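Side-chain contacts in endoglucanase (Mytilus edulis, PDB 1WC2), which hydrolyses internal beta-1,4-glucosidic linkages of cellulose and related beta-glucans, acts on soluble carboxymethylcellulose and also shows expansin activity: residues Leu102-Ile106 against Tyr107-Asp111; Leu133-Gly136 against Arg137-Thr141. All blocks are in the same frame, centred on the assembly; numbering follows the deposited sequence. Where two conformers were deposited one is given.

Contact 1 (Leu102-Ile106 against Tyr107-Asp111); sequences LCPNI and YPNQD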
ATOM      1  N   LEU A 102      -7.322   5.032  -0.898  1.00  5.61           N
ATOM      2  CA  LEU A 102      -7.507   4.499  -2.243  1.00  5.75           C
ATOM      3  C   LEU A 102      -6.503   5.136  -3.213  1.00  5.82           C
ATOM      4  O   LEU A 102      -6.295   6.354  -3.174  1.00  7.10           O
ATOM      5  CB  LEU A 102      -8.929   4.851  -2.703  1.00  6.12           C
ATOM      6  CG  LEU A 102      -9.233   4.734  -4.198  1.00  6.05           C
ATOM      7  CD1 LEU A 102      -9.148   3.299  -4.684  1.00  5.82           C
ATOM      8  CD2 LEU A 102     -10.590   5.321  -4.516  1.00  8.34           C
ATOM      9  N   CYS A 103      -5.898   4.319  -4.082  1.00  6.07           N
ATOM     10  CA  CYS A 103      -5.185   4.784  -5.280  1.00  7.01           C
ATOM     11  C   CYS A 103      -6.122   4.581  -6.470  1.00  7.08           C
ATOM     12  O   CYS A 103      -6.275   3.447  -6.959  1.00  6.62           O
ATOM     13  CB  CYS A 103      -3.877   4.005  -5.502  1.00  7.93           C
ATOM     14  SG  CYS A 103      -2.967   4.407  -7.028  1.00 10.18           S
ATOM     15  N   PRO A 104      -6.803   5.647  -6.917  1.00  8.07           N
ATOM     16  CA  PRO A 104      -7.860   5.473  -7.925  1.00  8.78           C
ATOM     17  C   PRO A 104      -7.321   5.193  -9.315  1.00  8.97           C
ATOM     18  O   PRO A 104      -6.245   5.654  -9.646  1.00 10.14           O
ATOM     19  CB  PRO A 104      -8.647   6.799  -7.865  1.00 10.03           C
ATOM     20  CG  PRO A 104      -7.701   7.801  -7.319  1.00 10.18           C
ATOM     21  CD  PRO A 104      -6.694   7.051  -6.476  1.00  8.68           C
ATOM     22  N   ASN A 105      -8.086   4.433 -10.088  1.00  9.35           N
ATOM     23  CA  ASN A 105      -7.762   4.131 -11.477  1.00 10.67           C
ATOM     24  C   ASN A 105      -8.174   5.301 -12.404  1.00 11.26           C
ATOM     25  O   ASN A 105      -9.152   5.244 -13.168  1.00 12.06           O
ATOM     26  CB  ASN A 105      -8.440   2.829 -11.904  0.85 10.84           C
ATOM     27  CG  ASN A 105      -8.087   2.453 -13.314  0.85 11.31           C
ATOM     28  OD1 ASN A 105      -7.145   3.003 -13.875  0.85 11.86           O
ATOM     29  ND2 ASN A 105      -8.821   1.514 -13.894  0.85 14.13           N
ATOM     30  N   ILE A 106      -7.404   6.364 -12.293  1.00 11.30           N
ATOM     31  CA  ILE A 106      -7.591   7.614 -13.032  1.00 12.13           C
ATOM     32  C   ILE A 106      -6.219   8.281 -13.100  1.00 10.87           C
ATOM     33  O   ILE A 106      -5.342   7.953 -12.291  1.00  9.34           O
ATOM     34  CB  ILE A 106      -8.592   8.598 -12.315  1.00 12.74           C
ATOM     35  CG1 ILE A 106      -8.103   8.979 -10.911  1.00 13.83           C
ATOM     36  CG2 ILE A 106     -10.034   8.073 -12.315  1.00 14.91           C
ATOM     37  CD1 ILE A 106      -8.983  10.014 -10.189  1.00 15.71           C
ATOM     38  N   TYR A 107      -6.050   9.245 -14.013  1.00 11.19           N
ATOM     39  CA  TYR A 107      -4.837  10.061 -14.037  1.00 10.95           C
ATOM     40  C   TYR A 107      -4.658  10.682 -12.635  1.00 10.73           C
ATOM     41  O   TYR A 107      -5.649  11.162 -12.065  1.00 11.66           O
ATOM     42  CB  TYR A 107      -4.964  11.150 -15.124  1.00 11.79           C
ATOM     43  CG  TYR A 107      -3.824  12.134 -15.111  1.00 12.57           C
ATOM     44  CD1 TYR A 107      -2.637  11.862 -15.786  1.00 12.57           C
ATOM     45  CD2 TYR A 107      -3.916  13.332 -14.403  1.00 15.19           C
ATOM     46  CE1 TYR A 107      -1.576  12.751 -15.746  1.00 14.68           C
ATOM     47  CE2 TYR A 107      -2.861  14.220 -14.362  1.00 16.51           C
ATOM     48  CZ  TYR A 107      -1.699  13.928 -15.032  1.00 16.56           C
ATOM     49  OH  TYR A 107      -0.657  14.827 -14.986  1.00 19.96           O
ATOM     50  N   PRO A 108      -3.449  10.728 -12.061  1.00 10.39           N
ATOM     51  CA  PRO A 108      -2.170  10.350 -12.668  1.00  9.66           C
ATOM     52  C   PRO A 108      -1.694   8.922 -12.332  1.00  8.50           C
ATOM     53  O   PRO A 108      -0.491   8.656 -12.453  1.00  8.53           O
ATOM     54  CB  PRO A 108      -1.212  11.361 -12.024  1.00 10.83           C
ATOM     55  CG  PRO A 108      -1.724  11.482 -10.654  1.00 12.03           C
ATOM     56  CD  PRO A 108      -3.229  11.323 -10.729  1.00 11.55           C
ATOM     57  N   ASN A 109      -2.600   8.022 -11.935  1.00  7.64           N
ATOM     58  CA  ASN A 109      -2.244   6.663 -11.493  1.00  7.39           C
ATOM     59  C   ASN A 109      -2.538   5.597 -12.541  1.00  7.20           C
ATOM     60  O   ASN A 109      -2.545   4.397 -12.220  1.00  7.32           O
ATOM     61  CB  ASN A 109      -3.026   6.317 -10.226  1.00  8.12           C
ATOM     62  CG  ASN A 109      -3.063   7.445  -9.252  1.00 10.09           C
ATOM     63  OD1 ASN A 109      -2.028   7.976  -8.894  1.00 12.40           O
ATOM     64  ND2 ASN A 109      -4.258   7.828  -8.827  1.00 11.81           N
ATOM     65  N   GLN A 110      -2.775   6.018 -13.779  1.00  7.30           N
ATOM     66  CA  GLN A 110      -3.247   5.137 -14.840  1.00  7.97           C
ATOM     67  C   GLN A 110      -2.292   3.999 -15.219  1.00  7.89           C
ATOM     68  O   GLN A 110      -2.726   3.008 -15.815  1.00  8.75           O
ATOM     69  CB  GLN A 110      -3.613   5.966 -16.081  1.00  9.12           C
ATOM     70  CG  GLN A 110      -2.450   6.555 -16.882  1.00  9.60           C
ATOM     71  CD  GLN A 110      -1.852   7.825 -16.303  1.00  9.46           C
ATOM     72  OE1 GLN A 110      -2.297   8.354 -15.290  1.00  9.10           O
ATOM     73  NE2 GLN A 110      -0.820   8.328 -16.978  1.00 11.35           N
ATOM     74  N   ASP A 111      -1.005   4.141 -14.913  1.00  7.19           N
ATOM     75  CA  ASP A 111      -0.040   3.095 -15.234  1.00  7.36           C
ATOM     76  C   ASP A 111       0.118   2.058 -14.106  1.00  6.47           C
ATOM     77  O   ASP A 111       0.651   0.979 -14.354  1.00  6.86           O
ATOM     78  CB  ASP A 111       1.335   3.703 -15.543  1.00  8.26           C
ATOM     79  CG  ASP A 111       1.289   4.831 -16.587  1.00  8.28           C
ATOM     80  OD1 ASP A 111       0.531   4.736 -17.571  1.00 11.14           O
ATOM     81  OD2 ASP A 111       2.017   5.830 -16.460  1.00 11.47           O
TER
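Asn109 folds back over the loop that leaves strand 102-103 and meets both Pro104 and Ile106. Asn109 ND2 donates an N-H to Pro104 O at 3.1 Å; the acceptor lies close to the amide plane, and the donor sits on a lone pair of that oxygen. Asn109 ND2 is also 3.5 Å from Pro104 CD. Asn109 CG stands beside its own backbone N, chi1 -43°, which turns the amide back toward Pro104. Ile106 supplies the acceptor of the turn itself: Asn109 N donates to Ile106 O at 2.8 Å, closing a type VIa beta turn from Ile106 to Asn109 with a cis bond between Tyr107 and Pro108. That cis bond brings Pro108 CB over a face of the Tyr107 ring, 3.8 Å from its plane. With chi1 at 60°, Ile106 CG1 lies between its backbone N and carbonyl carbon, which brings it alongside Tyr107 O at 3.5 Å. Cys103 SG, disulfide-bonded to Cys113, rests 3.7 Å from Asn109 CB and lies close to Asp132, the proton donor by similarity. The Asn109 amide thus satisfies Pro104 O and its backbone N satisfies Ile106 O, and the chain reversal is probably held at two points beside the disulfide.

Contact 2 (Leu133-Gly136 against Arg137-Thr141); sequences LENG and RSQVT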
ATOM      1  N   LEU A 133       2.817   4.174  -0.985  1.00  6.32           N
ATOM      2  CA  LEU A 133       3.274   4.164   0.401  1.00  6.73           C
ATOM      3  C   LEU A 133       3.506   5.589   0.900  1.00  7.02           C
ATOM      4  O   LEU A 133       4.294   6.335   0.322  1.00  7.58           O
ATOM      5  CB  LEU A 133       4.590   3.372   0.523  1.00  6.97           C
ATOM      6  CG  LEU A 133       4.622   1.971  -0.121  1.00  7.54           C
ATOM      7  CD1 LEU A 133       5.995   1.326   0.045  1.00  9.13           C
ATOM      8  CD2 LEU A 133       3.535   1.099   0.452  1.00  8.76           C
ATOM      9  N   GLU A 134       2.833   5.965   1.980  1.00  7.13           N
ATOM     10  CA  GLU A 134       3.044   7.300   2.526  1.00  7.57           C
ATOM     11  C   GLU A 134       4.506   7.511   2.931  1.00  7.75           C
ATOM     12  O   GLU A 134       5.072   6.709   3.681  1.00  7.53           O
ATOM     13  CB  GLU A 134       2.113   7.545   3.704  1.00  7.88           C
ATOM     14  CG  GLU A 134       2.293   8.906   4.377  1.00  8.17           C
ATOM     15  CD  GLU A 134       2.085  10.118   3.448  1.00  8.36           C
ATOM     16  OE1 GLU A 134       1.102  10.131   2.666  1.00  9.18           O
ATOM     17  OE2 GLU A 134       2.906  11.064   3.488  1.00  9.54           O
ATOM     18  N   ASN A 135       5.093   8.619   2.463  1.00  7.79           N
ATOM     19  CA  ASN A 135       6.528   8.899   2.622  1.00  8.22           C
ATOM     20  C   ASN A 135       6.852  10.371   2.899  1.00  8.44           C
ATOM     21  O   ASN A 135       8.006  10.801   2.763  1.00  9.20           O
ATOM     22  CB  ASN A 135       7.323   8.422   1.407  1.00  8.45           C
ATOM     23  CG  ASN A 135       8.827   8.372   1.679  1.00  8.45           C
ATOM     24  OD1 ASN A 135       9.263   7.778   2.674  1.00  8.61           O
ATOM     25  ND2 ASN A 135       9.620   9.000   0.812  1.00  9.78           N
ATOM     26  N   GLY A 136       5.841  11.121   3.312  1.00  8.65           N
ATOM     27  CA  GLY A 136       6.036  12.546   3.556  1.00  9.08           C
ATOM     28  C   GLY A 136       7.029  12.846   4.672  1.00  9.47           C
ATOM     29  O   GLY A 136       7.578  13.950   4.730  1.00 11.19           O
ATOM     30  N   ARG A 137       7.263  11.877   5.566  1.00  8.95           N
ATOM     31  CA  ARG A 137       8.243  12.012   6.644  1.00  9.36           C
ATOM     32  C   ARG A 137       9.455  11.097   6.438  1.00  9.42           C
ATOM     33  O   ARG A 137      10.214  10.841   7.373  1.00  9.44           O
ATOM     34  CB  ARG A 137       7.557  11.787   7.999  1.00  9.66           C
ATOM     35  CG  ARG A 137       6.558  12.901   8.317  1.00 10.73           C
ATOM     36  CD  ARG A 137       5.759  12.676   9.565  1.00 10.46           C
ATOM     37  NE  ARG A 137       6.583  12.776  10.773  1.00 11.26           N
ATOM     38  CZ  ARG A 137       6.879  13.904  11.415  1.00 11.42           C
ATOM     39  NH1 ARG A 137       6.431  15.069  10.983  1.00 12.17           N
ATOM     40  NH2 ARG A 137       7.628  13.860  12.507  1.00 11.09           N
ATOM     41  N   SER A 138       9.627  10.620   5.197  1.00  9.21           N
ATOM     42  CA  SER A 138      10.743   9.772   4.794  1.00  9.46           C
ATOM     43  C   SER A 138      10.781   8.443   5.561  1.00  8.61           C
ATOM     44  O   SER A 138      11.834   7.810   5.671  1.00  9.67           O
ATOM     45  CB  SER A 138      12.087  10.530   4.896  1.00  9.58           C
ATOM     46  OG  SER A 138      12.097  11.667   4.043  1.00 11.05           O
ATOM     47  N   GLN A 139       9.621   7.988   6.028  1.00  8.57           N
ATOM     48  CA  GLN A 139       9.579   6.705   6.730  1.00  8.62           C
ATOM     49  C   GLN A 139       9.971   5.524   5.826  1.00  8.42           C
ATOM     50  O   GLN A 139      10.503   4.509   6.304  1.00  8.65           O
ATOM     51  CB  GLN A 139       8.222   6.460   7.390  1.00  8.51           C
ATOM     52  CG  GLN A 139       6.977   6.539   6.476  1.00  8.71           C
ATOM     53  CD  GLN A 139       6.320   7.924   6.495  1.00  8.61           C
ATOM     54  OE1 GLN A 139       6.936   8.922   6.105  1.00  8.84           O
ATOM     55  NE2 GLN A 139       5.084   7.986   6.963  1.00  8.03           N
ATOM     56  N   VAL A 140       9.693   5.643   4.529  1.00  8.00           N
ATOM     57  CA  VAL A 140      10.031   4.587   3.575  1.00  8.18           C
ATOM     58  C   VAL A 140      11.412   4.816   2.947  1.00  8.36           C
ATOM     59  O   VAL A 140      12.252   3.932   2.982  1.00  8.87           O
ATOM     60  CB  VAL A 140       8.923   4.385   2.508  1.00  8.43           C
ATOM     61  CG1 VAL A 140       9.285   3.253   1.547  1.00  8.33           C
ATOM     62  CG2 VAL A 140       7.581   4.089   3.189  1.00  8.95           C
ATOM     63  N   THR A 141      11.681   6.007   2.395  1.00  8.75           N
ATOM     64  CA  THR A 141      13.000   6.261   1.796  1.00  9.65           C
ATOM     65  C   THR A 141      14.131   6.273   2.834  1.00  9.35           C
ATOM     66  O   THR A 141      15.269   6.002   2.480  1.00 10.52           O
ATOM     67  CB  THR A 141      13.045   7.553   0.992  1.00 10.28           C
ATOM     68  OG1 THR A 141      12.396   8.605   1.719  1.00 10.41           O
ATOM     69  CG2 THR A 141      12.291   7.410  -0.338  1.00 11.22           C
TER
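Leu133 and Val140 meet as apolar side chains crossing at about a right angle, Leu133 CB lying 4.1 Å from Val140 CG2, and both also touch Phe97 of strand 94-100. Gln139 CD comes within 3.3 Å of Glu134 O. The Glu134 carboxylate has other partners: OE2 takes the Gly136 N-H from above its plane and also hydrogen-bonds His23 ND1, while OE1 accepts from the backbone N of Asp24, the nucleophile by similarity. Here strand 129-134 of the double-psi barrel ends, and a type I beta turn from Asn135 to Ser138 takes over, closed by Ser138 N on Asn135 O at 2.9 Å. With CG anti to the backbone N (chi1 -166°), the Asn135 amide is carried out to Val140 and Thr141. Asn135 OD1 accepts from Val140 N at 2.9 Å. A second donor, Thr141 N, meets Asn135 OD1 at 3.0 Å from well above the carbonyl plane. Asn135 ND2 donates to Thr141 OG1 at 2.9 Å, almost exactly in the amide plane. A leucine in place of Asn135 would probably leave the N-H groups of Val140 and Thr141 without this acceptor. Past Gly136, Arg137 N donates to Gln139 OE1 at 3.0 Å, while Gln139 NE2 hydrogen-bonds the carbonyls of Ala45 and Ser47.

Both contacts are local turns at the ends of strands of the same sheet, contact 1 following strand 102-103 and contact 2 following strand 129-134, with about 19 Å between their centres and no touch between them. Contact 1 lies at the surface, with Cys103 its one buried residue; contact 2 is partly buried, with Leu133, Glu134, Gln139 and Val140 inside. An asparagine leads in each, a donor in contact 1, both acceptor and donor in contact 2. Contact 1 adds a disulfide and a cis proline; contact 2 adds apolar packing and a buried carboxylate. Both lie close to the probable catalytic pair: Cys103 comes near Asp132, Glu134 near Asp24, and Leu133 directly follows Asp132.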